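Side-chain contacts in aminotransferase TlmJ (Streptoalloteichus hindustanus, PDB 5UID), which probably transfers amino groups to natural-product precursors with pyridoxal 5'-phosphate as cofactor, as a member of the DegT/DnrJ/EryC1 aminotransferase family: residues I144-L147 and C148-G152; A316-L319 and Y320-V324; E349-A352 and E353-C357. All blocks are in the same frame, centred on the assembly; numbering follows the deposited sequence.

Contact 1 of 3, residues I144-L147 and C148-G152; sequences IAEL and CRERG
The last turns of helix 141-151, the helix of a beta-alpha-beta unit, carry a polar row in which E146 meets R149 and E150, while L147 reaches R151 on another face. The backbone repeats the alpha-helical pattern: C148 N bonds to I144 O at 3.0 Å and R151 N to L147 O at 2.9 Å, with R149 and E150 doing the same between them. E146 and R149 lie side by side, CG of both chains anti to the backbone nitrogen, which sends them in the same direction. E146 OE2 thereby comes 2.9 Å from R149 NH1, at the edge of the guanidinium and near its plane; this is a salt bridge whose hydrogen bond is weak, the N-H being poorly aimed at the oxygen (118°). The same OE2 lies 3.0 Å from E150 OE2, with the carboxylates turned 69° apart. Two negative charges so close would repel, and R149 probably offsets part of that cost. Replacing E146 by an alanine removes the carboxylate, and the R149 guanidinium would probably be left without its mate and freer to turn. R151, bent at its second torsion, folds its aliphatic part against the leucine: L147 CD1 is 3.8 Å from R151 CG and lies over one face of the guanidinium. After R151 the backbone leaves the helix at G152, whose positive phi of 69° suits a glycine. On the side facing the sheet, A145 and C148, both small, pack on L155 of strand 155-158, the second strand of the unit begun by strand 126-132, whereas L147 and R151 rest on L122 in a loop.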
loop_
_atom_site.group_PDB
_atom_site.type_symbol
_atom_site.label_atom_id
_atom_site.label_comp_id
_atom_site.label_asym_id
_atom_site.label_seq_id
_atom_site.Cartn_x
_atom_site.Cartn_y
_atom_site.Cartn_z
ATOM N N ILE A 144 -15.058 -27.233 4.165
ATOM C CA ILE A 144 -13.639 -26.942 3.980
ATOM C C ILE A 144 -13.003 -26.559 5.310
ATOM O O ILE A 144 -11.925 -27.051 5.669
ATOM C CB ILE A 144 -13.451 -25.840 2.920
ATOM C CG1 ILE A 144 -13.799 -26.379 1.529
ATOM C CG2 ILE A 144 -12.028 -25.292 2.953
ATOM C CD1 ILE A 144 -13.841 -25.314 0.451
ATOM N N ALA A 145 -13.670 -25.686 6.069
ATOM C CA ALA A 145 -13.151 -25.288 7.373
ATOM C C ALA A 145 -13.074 -26.475 8.323
ATOM O O ALA A 145 -12.108 -26.608 9.086
ATOM C CB ALA A 145 -14.019 -24.178 7.968
ATOM N N GLU A 146 -14.080 -27.353 8.288
ATOM C CA GLU A 146 -14.058 -28.535 9.143
ATOM C C GLU A 146 -12.918 -29.472 8.761
ATOM O O GLU A 146 -12.264 -30.049 9.637
ATOM C CB GLU A 146 -15.402 -29.260 9.072
ATOM C CG GLU A 146 -15.473 -30.511 9.926
ATOM C CD GLU A 146 -15.199 -30.233 11.394
ATOM O OE1 GLU A 146 -15.567 -29.142 11.880
ATOM O OE2 GLU A 146 -14.606 -31.106 12.056
ATOM N N LEU A 147 -12.664 -29.632 7.460
ATOM C CA LEU A 147 -11.555 -30.469 7.010
ATOM C C LEU A 147 -10.219 -29.929 7.509
ATOM O O LEU A 147 -9.391 -30.679 8.040
ATOM C CB LEU A 147 -11.561 -30.566 5.484
ATOM C CG LEU A 147 -10.288 -31.105 4.826
ATOM C CD1 LEU A 147 -10.083 -32.576 5.155
ATOM C CD2 LEU A 147 -10.330 -30.882 3.323
ATOM N N CYS A 148 -9.988 -28.623 7.339
ATOM C CA CYS A 148 -8.748 -28.026 7.824
ATOM C C CYS A 148 -8.644 -28.117 9.339
ATOM O O CYS A 148 -7.543 -28.285 9.878
ATOM C CB CYS A 148 -8.651 -26.569 7.370
ATOM S SG CYS A 148 -8.658 -26.344 5.573
ATOM N N ARG A 149 -9.775 -28.007 10.040
ATOM C CA ARG A 149 -9.774 -28.161 11.489
ATOM C C ARG A 149 -9.379 -29.576 11.892
ATOM O O ARG A 149 -8.615 -29.767 12.846
ATOM C CB ARG A 149 -11.152 -27.802 12.048
ATOM C CG ARG A 149 -11.325 -28.082 13.526
ATOM C CD ARG A 149 -12.750 -27.802 13.975
ATOM N NE ARG A 149 -12.996 -28.301 15.325
ATOM C CZ ARG A 149 -13.348 -29.551 15.606
ATOM N NH1 ARG A 149 -13.495 -30.435 14.627
ATOM N NH2 ARG A 149 -13.552 -29.922 16.863
ATOM N N GLU A 150 -9.885 -30.582 11.174
ATOM C CA GLU A 150 -9.530 -31.962 11.484
ATOM C C GLU A 150 -8.078 -32.259 11.126
ATOM O O GLU A 150 -7.407 -33.027 11.824
ATOM C CB GLU A 150 -10.465 -32.918 10.749
ATOM C CG GLU A 150 -11.919 -32.823 11.183
ATOM C CD GLU A 150 -12.850 -33.620 10.291
ATOM O OE1 GLU A 150 -12.361 -34.251 9.330
ATOM O OE2 GLU A 150 -14.071 -33.613 10.549
ATOM N N ARG A 151 -7.577 -31.665 10.044
ATOM C CA ARG A 151 -6.201 -31.878 9.611
ATOM C C ARG A 151 -5.202 -30.981 10.335
ATOM O O ARG A 151 -3.993 -31.144 10.132
ATOM C CB ARG A 151 -6.086 -31.655 8.098
ATOM C CG ARG A 151 -6.933 -32.596 7.261
ATOM C CD ARG A 151 -6.484 -34.042 7.417
ATOM N NE ARG A 151 -7.212 -34.929 6.514
ATOM C CZ ARG A 151 -6.821 -35.216 5.277
ATOM N NH1 ARG A 151 -5.704 -34.687 4.795
ATOM N NH2 ARG A 151 -7.544 -36.030 4.520
ATOM N N GLY A 152 -5.666 -30.052 11.168
ATOM C CA GLY A 152 -4.761 -29.136 11.833
ATOM C C GLY A 152 -4.100 -28.130 10.920
ATOM O O GLY A 152 -3.023 -27.626 11.245
#

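Contact 2 of 3, residues A316-L319 and Y320-V324; sequences ARRL and YDRGV
Backbone bonds dominate where A316 and R317 meet Y320 and D321 at the end of helix 309-321: Y320 N bonds to A316 O at 2.9 Å and D321 N to R317 O at 3.1 Å. The pattern then loosens, R322 N making only weak bonds to R318 O and L319 O. A Schellman motif closes the helix here, with V324 N reaching back to L319 O at 2.8 Å and G323 N to Y320 O at 3.1 Å. G323 takes a phi of 85°, where a CB would press on the preceding carbonyl oxygen, hence glycine. One water donates to both A316 O and V324 O, bridging the last turn to the departing chain. The apolar contact joins the same two residues as the V324 N to L319 O bond, L319 CB standing 4.1 Å from V324 CB; L319 and V324 also pack against helix 366-383. Between charged groups, R322 bends at its second torsion (-77°) and lays NH2 over one face of the R318 guanidinium, near its rim and 3.3 Å from R318 NH2, the two planes 58° apart. These like charges would repel, and a long, weak ion pair from R322 NE to E375 may temper them.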
loop_
_atom_site.group_PDB
_atom_site.type_symbol
_atom_site.label_atom_id
_atom_site.label_comp_id
_atom_site.label_asym_id
_atom_site.label_seq_id
_atom_site.Cartn_x
_atom_site.Cartn_y
_atom_site.Cartn_z
ATOM N N ALA A 316 -18.187 -12.429 -25.867
ATOM C CA ALA A 316 -17.556 -11.262 -25.259
ATOM C C ALA A 316 -17.185 -10.224 -26.312
ATOM O O ALA A 316 -17.312 -9.018 -26.071
ATOM C CB ALA A 316 -16.326 -11.687 -24.459
ATOM N N ARG A 317 -16.729 -10.673 -27.485
ATOM C CA ARG A 317 -16.420 -9.740 -28.566
ATOM C C ARG A 317 -17.677 -9.034 -29.058
ATOM O O ARG A 317 -17.658 -7.826 -29.322
ATOM C CB ARG A 317 -15.739 -10.478 -29.720
ATOM C CG ARG A 317 -14.262 -10.766 -29.509
ATOM C CD ARG A 317 -13.898 -12.160 -30.002
ATOM N NE ARG A 317 -14.392 -12.419 -31.353
ATOM C CZ ARG A 317 -14.435 -13.623 -31.914
ATOM N NH1 ARG A 317 -14.900 -13.769 -33.148
ATOM N NH2 ARG A 317 -14.018 -14.685 -31.237
ATOM N N ARG A 318 -18.778 -9.775 -29.195
ATOM C CA ARG A 318 -20.027 -9.177 -29.650
ATOM C C ARG A 318 -20.565 -8.186 -28.625
ATOM O O ARG A 318 -20.957 -7.067 -28.974
ATOM C CB ARG A 318 -21.056 -10.269 -29.937
ATOM C CG ARG A 318 -22.382 -9.743 -30.459
ATOM C CD ARG A 318 -23.386 -10.866 -30.644
ATOM N NE ARG A 318 -24.704 -10.366 -31.024
ATOM C CZ ARG A 318 -25.166 -10.340 -32.270
ATOM N NH1 ARG A 318 -24.417 -10.795 -33.266
ATOM N NH2 ARG A 318 -26.378 -9.864 -32.519
ATOM N N LEU A 319 -20.587 -8.584 -27.350
ATOM C CA LEU A 319 -21.077 -7.691 -26.303
ATOM C C LEU A 319 -20.232 -6.429 -26.214
ATOM O O LEU A 319 -20.764 -5.331 -26.006
ATOM C CB LEU A 319 -21.101 -8.419 -24.959
ATOM C CG LEU A 319 -22.165 -9.512 -24.857
ATOM C CD1 LEU A 319 -22.118 -10.210 -23.508
ATOM C CD2 LEU A 319 -23.535 -8.916 -25.104
ATOM N N TYR A 320 -18.912 -6.563 -26.377
ATOM C CA TYR A 320 -18.041 -5.392 -26.365
ATOM C C TYR A 320 -18.424 -4.412 -27.467
ATOM O O TYR A 320 -18.517 -3.202 -27.231
ATOM C CB TYR A 320 -16.579 -5.819 -26.511
ATOM C CG TYR A 320 -15.601 -4.671 -26.383
ATOM C CD1 TYR A 320 -15.079 -4.317 -25.148
ATOM C CD2 TYR A 320 -15.206 -3.935 -27.495
ATOM C CE1 TYR A 320 -14.187 -3.270 -25.024
ATOM C CE2 TYR A 320 -14.317 -2.883 -27.377
ATOM C CZ TYR A 320 -13.811 -2.557 -26.138
ATOM O OH TYR A 320 -12.924 -1.513 -26.008
ATOM N N ASP A 321 -18.649 -4.917 -28.682
ATOM C CA ASP A 321 -19.034 -4.048 -29.790
ATOM C C ASP A 321 -20.384 -3.381 -29.561
ATOM O O ASP A 321 -20.662 -2.346 -30.172
ATOM C CB ASP A 321 -19.068 -4.838 -31.099
ATOM C CG ASP A 321 -17.704 -5.367 -31.500
ATOM O OD1 ASP A 321 -16.690 -4.818 -31.023
ATOM O OD2 ASP A 321 -17.650 -6.329 -32.295
ATOM N N ARG A 322 -21.228 -3.950 -28.705
ATOM C CA ARG A 322 -22.539 -3.385 -28.412
ATOM C C ARG A 322 -22.535 -2.491 -27.180
ATOM O O ARG A 322 -23.602 -2.035 -26.757
ATOM C CB ARG A 322 -23.566 -4.506 -28.231
ATOM C CG ARG A 322 -23.670 -5.466 -29.411
ATOM C CD ARG A 322 -24.452 -4.869 -30.565
ATOM N NE ARG A 322 -24.856 -5.891 -31.526
ATOM C CZ ARG A 322 -24.134 -6.252 -32.583
ATOM N NH1 ARG A 322 -22.965 -5.672 -32.821
ATOM N NH2 ARG A 322 -24.582 -7.193 -33.402
ATOM N N GLY A 323 -21.369 -2.228 -26.599
ATOM C CA GLY A 323 -21.285 -1.390 -25.423
ATOM C C GLY A 323 -21.517 -2.097 -24.108
ATOM O O GLY A 323 -21.907 -1.444 -23.134
ATOM N N VAL A 324 -21.286 -3.405 -24.038
ATOM C CA VAL A 324 -21.474 -4.178 -22.813
ATOM C C VAL A 324 -20.149 -4.862 -22.504
ATOM O O VAL A 324 -19.783 -5.847 -23.154
ATOM C CB VAL A 324 -22.618 -5.193 -22.935
ATOM C CG1 VAL A 324 -22.673 -6.085 -21.701
ATOM C CG2 VAL A 324 -23.944 -4.474 -23.138
HETATM O O HOH W 1 -17.704 -7.626 -23.522
#

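Contact 3 of 3, residues E349-A352 and E353-C357; sequences ERAA and EETLC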
loop_
_atom_site.group_PDB
_atom_site.type_symbol
_atom_site.label_atom_id
_atom_site.label_comp_id
_atom_site.label_asym_id
_atom_site.label_seq_id
_atom_site.Cartn_x
_atom_site.Cartn_y
_atom_site.Cartn_z
ATOM N N GLU A 349 -10.314 -25.857 -15.683
ATOM C CA GLU A 349 -10.049 -25.690 -17.108
ATOM C C GLU A 349 -11.344 -25.479 -17.881
ATOM O O GLU A 349 -11.439 -24.580 -18.723
ATOM C CB GLU A 349 -9.286 -26.905 -17.643
ATOM C CG GLU A 349 -7.874 -27.038 -17.088
ATOM C CD GLU A 349 -7.242 -28.390 -17.384
ATOM O OE1 GLU A 349 -7.792 -29.136 -18.219
ATOM O OE2 GLU A 349 -6.197 -28.705 -16.774
ATOM N N ARG A 350 -12.356 -26.303 -17.600
ATOM C CA ARG A 350 -13.653 -26.137 -18.251
ATOM C C ARG A 350 -14.285 -24.798 -17.889
ATOM O O ARG A 350 -14.856 -24.119 -18.750
ATOM C CB ARG A 350 -14.579 -27.291 -17.865
ATOM C CG ARG A 350 -16.007 -27.129 -18.353
ATOM C CD ARG A 350 -16.895 -28.249 -17.841
ATOM N NE ARG A 350 -18.290 -28.055 -18.220
ATOM C CZ ARG A 350 -19.282 -28.862 -17.858
ATOM N NH1 ARG A 350 -19.035 -29.923 -17.102
ATOM N NH2 ARG A 350 -20.523 -28.607 -18.251
ATOM N N ALA A 351 -14.188 -24.400 -16.617
ATOM C CA ALA A 351 -14.774 -23.136 -16.189
ATOM C C ALA A 351 -14.117 -21.954 -16.890
ATOM O O ALA A 351 -14.788 -20.974 -17.233
ATOM C CB ALA A 351 -14.662 -22.992 -14.671
ATOM N N ALA A 352 -12.804 -22.030 -17.122
ATOM C CA ALA A 352 -12.099 -20.939 -17.784
ATOM C C ALA A 352 -12.505 -20.780 -19.243
ATOM O O ALA A 352 -12.346 -19.689 -19.803
ATOM C CB ALA A 352 -10.588 -21.154 -17.688
ATOM N N GLU A 353 -13.023 -21.833 -19.873
ATOM C CA GLU A 353 -13.422 -21.764 -21.270
ATOM C C GLU A 353 -14.908 -21.507 -21.468
ATOM O O GLU A 353 -15.311 -21.125 -22.572
ATOM C CB GLU A 353 -13.048 -23.061 -21.995
ATOM C CG GLU A 353 -11.562 -23.243 -22.227
ATOM C CD GLU A 353 -11.244 -24.562 -22.903
ATOM O OE1 GLU A 353 -11.338 -25.613 -22.234
ATOM O OE2 GLU A 353 -10.913 -24.547 -24.107
ATOM N N GLU A 354 -15.728 -21.697 -20.436
ATOM C CA GLU A 354 -17.173 -21.650 -20.589
ATOM C C GLU A 354 -17.853 -20.531 -19.815
ATOM O O GLU A 354 -19.051 -20.306 -20.021
ATOM C CB GLU A 354 -17.795 -22.988 -20.163
ATOM C CG GLU A 354 -17.358 -24.170 -21.014
ATOM C CD GLU A 354 -18.012 -25.470 -20.588
ATOM O OE1 GLU A 354 -18.690 -25.481 -19.538
ATOM O OE2 GLU A 354 -17.851 -26.482 -21.304
ATOM N N THR A 355 -17.139 -19.823 -18.948
ATOM C CA THR A 355 -17.751 -18.852 -18.055
ATOM C C THR A 355 -17.513 -17.436 -18.560
ATOM O O THR A 355 -16.434 -17.116 -19.066
ATOM C CB THR A 355 -17.202 -18.998 -16.634
ATOM O OG1 THR A 355 -17.185 -20.383 -16.269
ATOM C CG2 THR A 355 -18.068 -18.235 -15.644
ATOM N N LEU A 356 -18.536 -16.595 -18.426
ATOM C CA LEU A 356 -18.445 -15.178 -18.743
ATOM C C LEU A 356 -19.171 -14.404 -17.655
ATOM O O LEU A 356 -20.285 -14.771 -17.269
ATOM C CB LEU A 356 -19.052 -14.869 -20.116
ATOM C CG LEU A 356 -18.789 -13.464 -20.664
ATOM C CD1 LEU A 356 -17.311 -13.290 -20.980
ATOM C CD2 LEU A 356 -19.642 -13.183 -21.892
ATOM N N CYS A 357 -18.538 -13.347 -17.157
ATOM C CA CYS A 357 -19.091 -12.531 -16.085
ATOM C C CYS A 357 -19.749 -11.286 -16.669
ATOM O O CYS A 357 -19.115 -10.537 -17.419
ATOM C CB CYS A 357 -18.000 -12.140 -15.089
ATOM S SG CYS A 357 -17.157 -13.554 -14.342
#
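The charged pair here is R350 with E354, one turn apart. R350 runs extended from CG to NE, its first torsion (173°) placing CG anti to the backbone nitrogen, and its NE-H points at E354 OE1 over 2.9 Å with an angle of 165°. The oxygen lies in the guanidinium plane, yet it is approached on its syn side from outside its own carboxylate plane, the two flat groups standing 80° apart. Arginine suits the site because NE offers an N-H in that plane, aimed at the carboxylate, while CG packs 3.4 Å from E354 CD. Among backbone bonds the helix comes undone: E353 N turns to R350 O at 3.1 Å and only weakly to E349 O, while T355 N and E354 N both make weak bonds to A351 O. The side-chain bond to that carbonyl is shorter: T355 OG1 donates to A351 O at 2.7 Å, and threonine suits the place by bringing a hydroxyl donor on a beta-branched chain at the start of a strand. Outside, R312 NH2 bonds to A352 O and T355 O, and E349 OE2 to H334. With its buried hydroxyl satisfied, T355 gives A351 O a firm partner just where helix 346-354 passes into strand 355-358, and the positive charge of R312 probably suits the negative end of the helix dipole.

Contacts 2 and 3 are neighbours, their centres about 17 Å apart: L356, on strand 355-358, packs against helix 309-321, its CD1 4.0 Å from A316 CB and its CD2 4.2 Å from L319 CD1. A316 also packs on W233 of the second subunit, placing contact 2 beside the dimer interface. Contact 1 stands apart, its centre about 43 Å from that of contact 2, across the chain's centre, and about 29 Å from that of contact 3. None includes a residue of the cofactor pocket (T191, G192, D193, N248, V250, A251, I254) or the predicted catalytic K187; contact 1 packs on strand 155-158 of the mixed sheet, and K187 lies between its strands 178-182 and 195-199 in sequence.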